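Local coordinates for TPR repeat-containing protein (Cytophaga hutchinsonii, PDB 3U4T), which is of unknown function but, as a tetratricopeptide-repeat protein, probably serves as a helical scaffold that binds other proteins or peptides, at residues K82-K87 and I94-A99; L126-M131 and N155-K160; P191-G196 and N224-Y229. The protein carries 1 engineered substitution. All coordinates share one frame; numbering follows the deposited sequence.

Contact 1 (K82-K87 and I94-A99); sequences KILMKK and IQQYQA
An antiparallel helix hairpin, the architecture from which tetratricopeptide-repeat proteins are built, brings Tyr97 of helix 90-103 against Lys82 and Met85 of helix 74-86. The two short helical segments run at 167° to each other with their axes 9.2 Å apart, a gap that a long aromatic side chain can span. With CG of Tyr97 beside its own backbone N (chi1 -70°), the ring leans over to the partner helix and its OH ends 3.5 Å from Lys82 CA, close to the backbone. Lys82 CG is 4.0 Å from Tyr97 OH, the two side chains crossing at about a right angle, and the rest of the lysine runs away from the ring toward its amine. One turn on, the selenomethionine Met85 bends at chi2 and chi3 and brings its methyl CE to the ring edge, 3.8 Å from Tyr97 CE2. A flexible, unbranched chain suits this place, because the same CE also meets Ile94 CD1 at 3.9 Å. Met110 and Ile114 of helix 109-120 touch the tyrosine too, which is buried. Without the phenol of Tyr97, as with an alanine here, a gap would probably open between the helices and Met85 CE would lose the ring edge it packs on. Beside the tyrosine, Leu84 points toward the other helix and meets the aliphatic part of Gln96, with Leu84 CD1 3.7 Å from Gln96 CG.

Contact 2 (L126-M131 and N155-K160); sequences LAIQYM and NKEYVK
Van der Waals contact between Ile128 and two polar residues, Asn155 and Glu157, joins the segments. CD1 of Ile128 makes every touch: its chain is stretched out (chi2 176°), which carries the methyl 3.6 Å from Asn155 ND2 and likewise 3.6 Å from Glu157 OE2. Asn155 CB adds carbon to the patch, 3.8 Å from Ile128 CD1. A branched, apolar residue suits this buried position, where Ala151 and Tyr152 of helix 142-154 also pack on it. The polar pair belongs to the turn between helices 142-154 and 158-171, within a tetratricopeptide repeat: a Schellman motif ends the first helix, with Lys156 at positive phi, and Glu157 stands at the N-cap position of the second. Hydrogen bonding fixes the two side chains against each other, and a glutamate suits the place because its two oxygens can serve two donors. Asn155 ND2 donates to Glu157 OE2 over 2.8 Å, with the acceptor almost in the amide plane; the oxygen is met on its anti side, 32° out of the carboxylate plane. Electrostatics engage the other oxygen, since Lys160 NZ forms a salt bridge to Glu157 OE1 at 3.2 Å, on the syn side but tilted 29° out of the carboxylate plane.

Contact 3 (P191-G196 and N224-Y229); sequences PDTKQG and NEYIAY
Tyr226, on helix 217-233 in the all-helical fold of this tetratricopeptide-repeat protein, reaches out to Thr193 and Gly196 in the loop that joins helix 176-189 to helix 199-209. Its CG stands anti to the backbone N (chi1 171°), and the long phenol thereby carries its OH from the helix surface to the loop backbone. There the oxygen lies 3.2 Å from Gly196 CA and 3.4 Å from Gly196 C, a snug approach against bare main chain.

Glycine fits its position chiefly through its backbone: phi is 66°, in the left-handed region, which a residue without CB enters at little cost. Thr193 also has a positive phi, a less common choice for a beta-branched residue. Its CB points toward the helix, and the torsion there places OG1 beside the backbone N and CG2 anti to it. The methyl is therefore the branch that meets the tyrosine: Thr193 CG2 sits 3.8 Å from Tyr226 OH and 4.2 Å from Tyr226 CE1, coming at the ring obliquely. Tyr230 and Ile233 of the same helix touch Thr193 as well, giving its small side chain further neighbours on helix 217-233.

Asp190 steadies the loop from within, its OD2 accepting a hydrogen bond from Gln195 N and a weak one from Gly196 N. The tyrosine ring also meets that of Tyr202 of helix 199-209, their planes inclined at about 40°, while the CD1 methyl of Ile227 meets the edge of the Tyr226 ring in its plane.

Followed from the N terminus, the three contacts come strictly in series, and none nests within or crosses another. Contact 1 closes the shortest excursion, six residues, and pairs helix 74-86 with helix 90-103. Contact 2 spans 23 residues and ties helix 124-131 to the turn that leads into helix 158-171. Contact 3, spanning 27, fastens the loop after helix 176-189 to helix 217-233. Contacts 1 and 2 just touch, Gln98 OE1 lying 4.3 Å from Tyr130 CE1, whereas contacts 2 and 3 have about 8 Å between nearest atoms. Contacts 1 and 3, with centres about 43 Å apart, lie on opposite sides of the chain's centre, so these local closures succeed one another along an elongated helical array.

Contact 1 (K82-K87 and I94-A99)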
loop_
_atom_site.group_PDB
_atom_site.type_symbol
_atom_site.label_atom_id
_atom_site.label_comp_id
_atom_site.label_asym_id
_atom_site.label_seq_id
_atom_site.Cartn_x
_atom_site.Cartn_y
_atom_site.Cartn_z
ATOM N N LYS A 82 3.416 7.483 13.043
ATOM C CA LYS A 82 3.242 8.044 11.712
ATOM C C LYS A 82 3.926 9.407 11.665
ATOM O O LYS A 82 4.556 9.759 10.670
ATOM C CB LYS A 82 1.766 8.226 11.362
ATOM C CG LYS A 82 1.000 6.955 11.076
ATOM C CD LYS A 82 -0.400 7.304 10.584
ATOM C CE LYS A 82 -1.292 6.082 10.483
ATOM N NZ LYS A 82 -0.701 5.021 9.634
ATOM N N ILE A 83 3.799 10.172 12.748
ATOM C CA ILE A 83 4.420 11.493 12.809
ATOM C C ILE A 83 5.933 11.412 12.859
ATOM O O ILE A 83 6.612 12.230 12.249
ATOM C CB ILE A 83 3.900 12.303 14.014
ATOM C CG1 ILE A 83 2.419 12.598 13.819
ATOM C CG2 ILE A 83 4.645 13.611 14.131
ATOM C CD1 ILE A 83 1.746 13.145 15.052
ATOM N N LEU A 84 6.464 10.426 13.581
ATOM C CA LEU A 84 7.916 10.260 13.679
ATOM C C LEU A 84 8.471 9.778 12.347
ATOM O O LEU A 84 9.511 10.248 11.882
ATOM C CB LEU A 84 8.283 9.261 14.791
ATOM C CG LEU A 84 8.103 9.781 16.226
ATOM C CD1 LEU A 84 8.158 8.635 17.210
ATOM C CD2 LEU A 84 9.180 10.826 16.547
HETATM N N MSE A 85 7.779 8.844 11.709
HETATM C CA MSE A 85 8.275 8.370 10.430
HETATM C C MSE A 85 8.409 9.563 9.474
HETATM O O MSE A 85 9.409 9.683 8.771
HETATM C CB MSE A 85 7.344 7.303 9.847
HETATM C CG MSE A 85 7.938 6.560 8.656
HETATM SE SE MSE A 85 9.515 5.551 9.099
HETATM C CE MSE A 85 8.611 3.935 9.741
ATOM N N LYS A 86 7.427 10.460 9.459
ATOM C CA LYS A 86 7.510 11.625 8.571
ATOM C C LYS A 86 8.679 12.545 8.909
ATOM O O LYS A 86 9.195 13.239 8.039
ATOM C CB LYS A 86 6.212 12.444 8.610
ATOM C CG LYS A 86 5.042 11.840 7.843
ATOM C CD LYS A 86 5.358 11.740 6.368
ATOM C CE LYS A 86 4.144 11.320 5.556
ATOM N NZ LYS A 86 3.694 9.940 5.875
ATOM N N LYS A 87 9.085 12.557 10.175
ATOM C CA LYS A 87 10.190 13.405 10.626
ATOM C C LYS A 87 11.547 12.703 10.525
ATOM O O LYS A 87 12.578 13.217 10.972
ATOM C CB LYS A 87 9.929 13.865 12.059
ATOM C CG LYS A 87 8.791 14.859 12.159
ATOM C CD LYS A 87 9.338 16.279 12.151
ATOM C CE LYS A 87 10.278 16.518 10.987
ATOM N NZ LYS A 87 11.092 17.739 11.212
ATOM N N ILE A 94 9.045 3.048 14.631
ATOM C CA ILE A 94 8.830 1.602 14.659
ATOM C C ILE A 94 8.409 1.162 16.061
ATOM O O ILE A 94 7.535 0.311 16.222
ATOM C CB ILE A 94 10.096 0.803 14.256
ATOM C CG1 ILE A 94 10.475 1.089 12.798
ATOM C CG2 ILE A 94 9.838 -0.699 14.436
ATOM C CD1 ILE A 94 9.440 0.671 11.780
ATOM N N GLN A 95 9.023 1.744 17.086
ATOM C CA GLN A 95 8.670 1.371 18.450
ATOM C C GLN A 95 7.233 1.755 18.752
ATOM O O GLN A 95 6.500 0.997 19.380
ATOM C CB GLN A 95 9.616 2.037 19.447
ATOM C CG GLN A 95 10.970 1.353 19.581
ATOM C CD GLN A 95 11.685 1.751 20.860
ATOM O OE1 GLN A 95 12.323 2.799 20.925
ATOM N NE2 GLN A 95 11.557 0.922 21.895
ATOM N N GLN A 96 6.833 2.936 18.294
ATOM C CA GLN A 96 5.478 3.422 18.507
ATOM C C GLN A 96 4.467 2.528 17.802
ATOM O O GLN A 96 3.352 2.337 18.283
ATOM C CB GLN A 96 5.338 4.853 18.000
ATOM C CG GLN A 96 6.255 5.837 18.688
ATOM C CD GLN A 96 6.288 5.626 20.175
ATOM O OE1 GLN A 96 5.253 5.613 20.830
ATOM N NE2 GLN A 96 7.483 5.447 20.720
ATOM N N TYR A 97 4.851 1.982 16.654
ATOM C CA TYR A 97 3.950 1.083 15.932
ATOM C C TYR A 97 3.805 -0.179 16.748
ATOM O O TYR A 97 2.722 -0.756 16.822
ATOM C CB TYR A 97 4.476 0.707 14.532
ATOM C CG TYR A 97 4.458 1.830 13.521
ATOM C CD1 TYR A 97 3.468 2.816 13.556
ATOM C CD2 TYR A 97 5.418 1.898 12.514
ATOM C CE1 TYR A 97 3.435 3.849 12.609
ATOM C CE2 TYR A 97 5.392 2.925 11.560
ATOM C CZ TYR A 97 4.398 3.893 11.616
ATOM O OH TYR A 97 4.358 4.900 10.679
ATOM N N GLN A 98 4.902 -0.605 17.363
ATOM C CA GLN A 98 4.878 -1.804 18.171
ATOM C C GLN A 98 4.048 -1.534 19.400
ATOM O O GLN A 98 3.162 -2.301 19.747
ATOM C CB GLN A 98 6.284 -2.194 18.570
ATOM C CG GLN A 98 6.336 -3.391 19.496
ATOM C CD GLN A 98 5.723 -4.632 18.873
ATOM O OE1 GLN A 98 6.236 -5.166 17.895
ATOM N NE2 GLN A 98 4.610 -5.093 19.440
ATOM N N ALA A 99 4.320 -0.416 20.053
ATOM C CA ALA A 99 3.573 -0.055 21.252
ATOM C C ALA A 99 2.059 -0.080 21.022
ATOM O O ALA A 99 1.301 -0.538 21.869
ATOM C CB ALA A 99 3.997 1.322 21.721
#

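Contact 2 (L126-M131 and N155-K160)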
loop_
_atom_site.group_PDB
_atom_site.type_symbol
_atom_site.label_atom_id
_atom_site.label_comp_id
_atom_site.label_asym_id
_atom_site.label_seq_id
_atom_site.Cartn_x
_atom_site.Cartn_y
_atom_site.Cartn_z
ATOM N N LEU A 126 12.913 -9.422 6.946
ATOM C CA LEU A 126 12.308 -8.766 8.099
ATOM C C LEU A 126 10.884 -8.334 7.723
ATOM O O LEU A 126 9.937 -8.592 8.460
ATOM C CB LEU A 126 13.163 -7.562 8.518
ATOM C CG LEU A 126 12.904 -6.852 9.844
ATOM C CD1 LEU A 126 12.802 -7.878 10.958
ATOM C CD2 LEU A 126 14.041 -5.875 10.120
ATOM N N ALA A 127 10.734 -7.694 6.565
ATOM C CA ALA A 127 9.421 -7.242 6.090
ATOM C C ALA A 127 8.416 -8.396 6.036
ATOM O O ALA A 127 7.273 -8.268 6.494
ATOM C CB ALA A 127 9.557 -6.611 4.705
ATOM N N ILE A 128 8.847 -9.522 5.475
ATOM C CA ILE A 128 8.000 -10.696 5.381
ATOM C C ILE A 128 7.643 -11.217 6.764
ATOM O O ILE A 128 6.479 -11.540 7.025
ATOM C CB ILE A 128 8.699 -11.836 4.633
ATOM C CG1 ILE A 128 8.968 -11.424 3.188
ATOM C CG2 ILE A 128 7.832 -13.094 4.696
ATOM C CD1 ILE A 128 9.744 -12.460 2.419
ATOM N N GLN A 129 8.646 -11.320 7.641
ATOM C CA GLN A 129 8.410 -11.820 8.999
ATOM C C GLN A 129 7.264 -11.084 9.661
ATOM O O GLN A 129 6.344 -11.709 10.203
ATOM C CB GLN A 129 9.638 -11.668 9.908
ATOM C CG GLN A 129 9.275 -12.012 11.358
ATOM C CD GLN A 129 10.081 -11.270 12.415
ATOM O OE1 GLN A 129 9.636 -11.138 13.552
ATOM N NE2 GLN A 129 11.279 -10.804 12.053
ATOM N N TYR A 130 7.329 -9.753 9.622
ATOM C CA TYR A 130 6.308 -8.919 10.230
ATOM C C TYR A 130 4.985 -8.888 9.475
ATOM O O TYR A 130 3.919 -8.807 10.093
ATOM C CB TYR A 130 6.838 -7.502 10.429
ATOM C CG TYR A 130 7.539 -7.303 11.756
ATOM C CD1 TYR A 130 6.903 -6.658 12.821
ATOM C CD2 TYR A 130 8.825 -7.786 11.962
ATOM C CE1 TYR A 130 7.542 -6.500 14.067
ATOM C CE2 TYR A 130 9.467 -7.635 13.197
ATOM C CZ TYR A 130 8.818 -6.994 14.241
ATOM O OH TYR A 130 9.444 -6.865 15.458
HETATM N N MSE A 131 5.043 -8.939 8.145
HETATM C CA MSE A 131 3.810 -8.954 7.371
HETATM C C MSE A 131 3.047 -10.251 7.665
HETATM O O MSE A 131 1.822 -10.266 7.647
HETATM C CB MSE A 131 4.101 -8.832 5.876
HETATM C CG MSE A 131 4.155 -7.389 5.374
HETATM SE SE MSE A 131 4.725 -7.320 3.550
HETATM C CE MSE A 131 5.205 -5.434 3.493
ATOM N N ASN A 155 11.687 -11.033 -2.826
ATOM C CA ASN A 155 12.599 -11.862 -2.039
ATOM C C ASN A 155 12.869 -13.121 -2.850
ATOM O O ASN A 155 13.446 -14.105 -2.365
ATOM C CB ASN A 155 12.003 -12.237 -0.684
ATOM C CG ASN A 155 13.064 -12.713 0.295
ATOM O OD1 ASN A 155 14.128 -12.099 0.414
ATOM N ND2 ASN A 155 12.778 -13.798 1.009
ATOM N N LYS A 156 12.433 -13.065 -4.103
ATOM C CA LYS A 156 12.617 -14.136 -5.059
ATOM C C LYS A 156 11.937 -15.449 -4.692
ATOM O O LYS A 156 12.347 -16.507 -5.153
ATOM C CB LYS A 156 14.112 -14.360 -5.303
ATOM C CG LYS A 156 14.843 -13.148 -5.877
ATOM C CD LYS A 156 16.321 -13.445 -6.096
ATOM C CE LYS A 156 17.080 -12.230 -6.637
ATOM N NZ LYS A 156 17.139 -11.092 -5.670
ATOM N N GLU A 157 10.905 -15.385 -3.856
ATOM C CA GLU A 157 10.155 -16.589 -3.497
ATOM C C GLU A 157 8.884 -16.487 -4.337
ATOM O O GLU A 157 7.790 -16.262 -3.817
ATOM C CB GLU A 157 9.804 -16.605 -2.010
ATOM C CG GLU A 157 11.004 -16.529 -1.092
ATOM C CD GLU A 157 10.636 -16.717 0.374
ATOM O OE1 GLU A 157 10.278 -17.849 0.763
ATOM O OE2 GLU A 157 10.696 -15.733 1.137
ATOM N N TYR A 158 9.050 -16.637 -5.646
ATOM C CA TYR A 158 7.946 -16.516 -6.587
ATOM C C TYR A 158 6.831 -17.497 -6.339
ATOM O O TYR A 158 5.664 -17.152 -6.473
ATOM C CB TYR A 158 8.476 -16.643 -8.012
ATOM C CG TYR A 158 9.649 -15.723 -8.237
ATOM C CD1 TYR A 158 9.529 -14.355 -8.002
ATOM C CD2 TYR A 158 10.896 -16.221 -8.603
ATOM C CE1 TYR A 158 10.617 -13.504 -8.112
ATOM C CE2 TYR A 158 12.002 -15.372 -8.716
ATOM C CZ TYR A 158 11.853 -14.011 -8.463
ATOM O OH TYR A 158 12.938 -13.151 -8.524
ATOM N N VAL A 159 7.177 -18.720 -5.965
ATOM C CA VAL A 159 6.138 -19.689 -5.702
ATOM C C VAL A 159 5.219 -19.148 -4.606
ATOM O O VAL A 159 4.001 -19.144 -4.778
ATOM C CB VAL A 159 6.732 -21.071 -5.301
ATOM C CG1 VAL A 159 5.631 -21.987 -4.785
ATOM C CG2 VAL A 159 7.399 -21.719 -6.514
ATOM N N LYS A 160 5.790 -18.663 -3.503
ATOM C CA LYS A 160 4.985 -18.129 -2.403
ATOM C C LYS A 160 4.294 -16.812 -2.749
ATOM O O LYS A 160 3.232 -16.499 -2.210
ATOM C CB LYS A 160 5.841 -17.967 -1.144
ATOM C CG LYS A 160 6.267 -19.288 -0.546
ATOM C CD LYS A 160 7.370 -19.126 0.480
ATOM C CE LYS A 160 6.841 -18.771 1.854
ATOM N NZ LYS A 160 7.957 -18.743 2.846
#

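Contact 3 (P191-G196 and N224-Y229)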
loop_
_atom_site.group_PDB
_atom_site.type_symbol
_atom_site.label_atom_id
_atom_site.label_comp_id
_atom_site.label_asym_id
_atom_site.label_seq_id
_atom_site.Cartn_x
_atom_site.Cartn_y
_atom_site.Cartn_z
ATOM N N PRO A 191 11.813 -17.638 -16.560
ATOM C CA PRO A 191 12.735 -16.606 -17.063
ATOM C C PRO A 191 12.976 -16.554 -18.562
ATOM O O PRO A 191 13.055 -15.468 -19.142
ATOM C CB PRO A 191 14.018 -16.873 -16.278
ATOM C CG PRO A 191 13.962 -18.343 -16.045
ATOM C CD PRO A 191 12.526 -18.534 -15.630
ATOM N N ASP A 192 13.103 -17.715 -19.195
ATOM C CA ASP A 192 13.326 -17.733 -20.630
ATOM C C ASP A 192 12.044 -17.995 -21.402
ATOM O O ASP A 192 12.077 -18.306 -22.586
ATOM C CB ASP A 192 14.404 -18.753 -20.995
ATOM C CG ASP A 192 15.793 -18.286 -20.594
ATOM O OD1 ASP A 192 16.125 -17.102 -20.850
ATOM O OD2 ASP A 192 16.549 -19.102 -20.030
ATOM N N THR A 193 10.915 -17.869 -20.715
ATOM C CA THR A 193 9.616 -18.048 -21.339
ATOM C C THR A 193 9.476 -19.353 -22.118
ATOM O O THR A 193 8.756 -19.422 -23.115
ATOM C CB THR A 193 9.343 -16.892 -22.293
ATOM O OG1 THR A 193 9.698 -15.661 -21.650
ATOM C CG2 THR A 193 7.880 -16.854 -22.681
ATOM N N LYS A 194 10.158 -20.392 -21.659
ATOM C CA LYS A 194 10.099 -21.676 -22.330
ATOM C C LYS A 194 8.724 -22.345 -22.211
ATOM O O LYS A 194 8.353 -23.160 -23.059
ATOM C CB LYS A 194 11.178 -22.601 -21.762
ATOM C CG LYS A 194 12.605 -22.080 -21.903
ATOM C CD LYS A 194 13.620 -23.124 -21.443
ATOM C CE LYS A 194 13.450 -24.435 -22.216
ATOM N NZ LYS A 194 14.373 -25.515 -21.764
ATOM N N GLN A 195 7.965 -21.991 -21.176
ATOM C CA GLN A 195 6.652 -22.599 -20.955
ATOM C C GLN A 195 5.440 -21.674 -21.013
ATOM O O GLN A 195 4.308 -22.154 -21.002
ATOM C CB GLN A 195 6.617 -23.316 -19.604
ATOM C CG GLN A 195 7.773 -24.248 -19.338
ATOM C CD GLN A 195 7.489 -25.171 -18.180
ATOM O OE1 GLN A 195 6.892 -24.764 -17.184
ATOM N NE2 GLN A 195 7.920 -26.421 -18.300
ATOM N N GLY A 196 5.670 -20.366 -21.056
ATOM C CA GLY A 196 4.566 -19.421 -21.103
ATOM C C GLY A 196 3.731 -19.416 -19.834
ATOM O O GLY A 196 2.531 -19.155 -19.874
ATOM N N ASN A 224 0.409 -6.979 -23.199
ATOM C CA ASN A 224 0.592 -7.173 -24.629
ATOM C C ASN A 224 2.044 -7.390 -25.021
ATOM O O ASN A 224 2.332 -8.149 -25.953
ATOM C CB ASN A 224 0.006 -5.992 -25.407
ATOM C CG ASN A 224 -1.499 -6.098 -25.577
ATOM O OD1 ASN A 224 -1.994 -6.908 -26.357
ATOM N ND2 ASN A 224 -2.232 -5.285 -24.840
ATOM N N GLU A 225 2.957 -6.725 -24.316
ATOM C CA GLU A 225 4.373 -6.865 -24.602
ATOM C C GLU A 225 4.786 -8.304 -24.362
ATOM O O GLU A 225 5.468 -8.896 -25.185
ATOM C CB GLU A 225 5.205 -5.923 -23.731
ATOM C CG GLU A 225 5.304 -4.496 -24.256
ATOM C CD GLU A 225 6.396 -3.692 -23.562
ATOM O OE1 GLU A 225 7.275 -4.309 -22.930
ATOM O OE2 GLU A 225 6.390 -2.447 -23.656
ATOM N N TYR A 226 4.374 -8.868 -23.238
ATOM C CA TYR A 226 4.714 -10.254 -22.941
ATOM C C TYR A 226 4.183 -11.138 -24.074
ATOM O O TYR A 226 4.919 -11.921 -24.666
ATOM C CB TYR A 226 4.077 -10.687 -21.618
ATOM C CG TYR A 226 4.214 -12.174 -21.352
ATOM C CD1 TYR A 226 5.382 -12.700 -20.798
ATOM C CD2 TYR A 226 3.204 -13.067 -21.719
ATOM C CE1 TYR A 226 5.542 -14.059 -20.614
ATOM C CE2 TYR A 226 3.366 -14.432 -21.545
ATOM C CZ TYR A 226 4.530 -14.921 -20.993
ATOM O OH TYR A 226 4.678 -16.276 -20.810
ATOM N N ILE A 227 2.897 -10.995 -24.373
ATOM C CA ILE A 227 2.286 -11.786 -25.423
ATOM C C ILE A 227 3.054 -11.651 -26.734
ATOM O O ILE A 227 3.419 -12.657 -27.350
ATOM C CB ILE A 227 0.813 -11.377 -25.636
ATOM C CG1 ILE A 227 0.044 -11.521 -24.323
ATOM C CG2 ILE A 227 0.164 -12.272 -26.689
ATOM C CD1 ILE A 227 -0.007 -12.934 -23.809
ATOM N N ALA A 228 3.311 -10.415 -27.159
ATOM C CA ALA A 228 4.043 -10.191 -28.414
ATOM C C ALA A 228 5.386 -10.920 -28.449
ATOM O O ALA A 228 5.772 -11.458 -29.492
ATOM C CB ALA A 228 4.242 -8.700 -28.661
ATOM N N TYR A 229 6.095 -10.943 -27.321
ATOM C CA TYR A 229 7.374 -11.643 -27.249
ATOM C C TYR A 229 7.126 -13.145 -27.215
ATOM O O TYR A 229 7.822 -13.914 -27.864
ATOM C CB TYR A 229 8.167 -11.222 -26.005
ATOM C CG TYR A 229 8.720 -9.804 -26.073
ATOM C CD1 TYR A 229 9.452 -9.363 -27.184
ATOM C CD2 TYR A 229 8.537 -8.912 -25.014
ATOM C CE1 TYR A 229 9.989 -8.069 -27.233
ATOM C CE2 TYR A 229 9.072 -7.617 -25.053
ATOM C CZ TYR A 229 9.798 -7.204 -26.164
ATOM O OH TYR A 229 10.348 -5.940 -26.189
#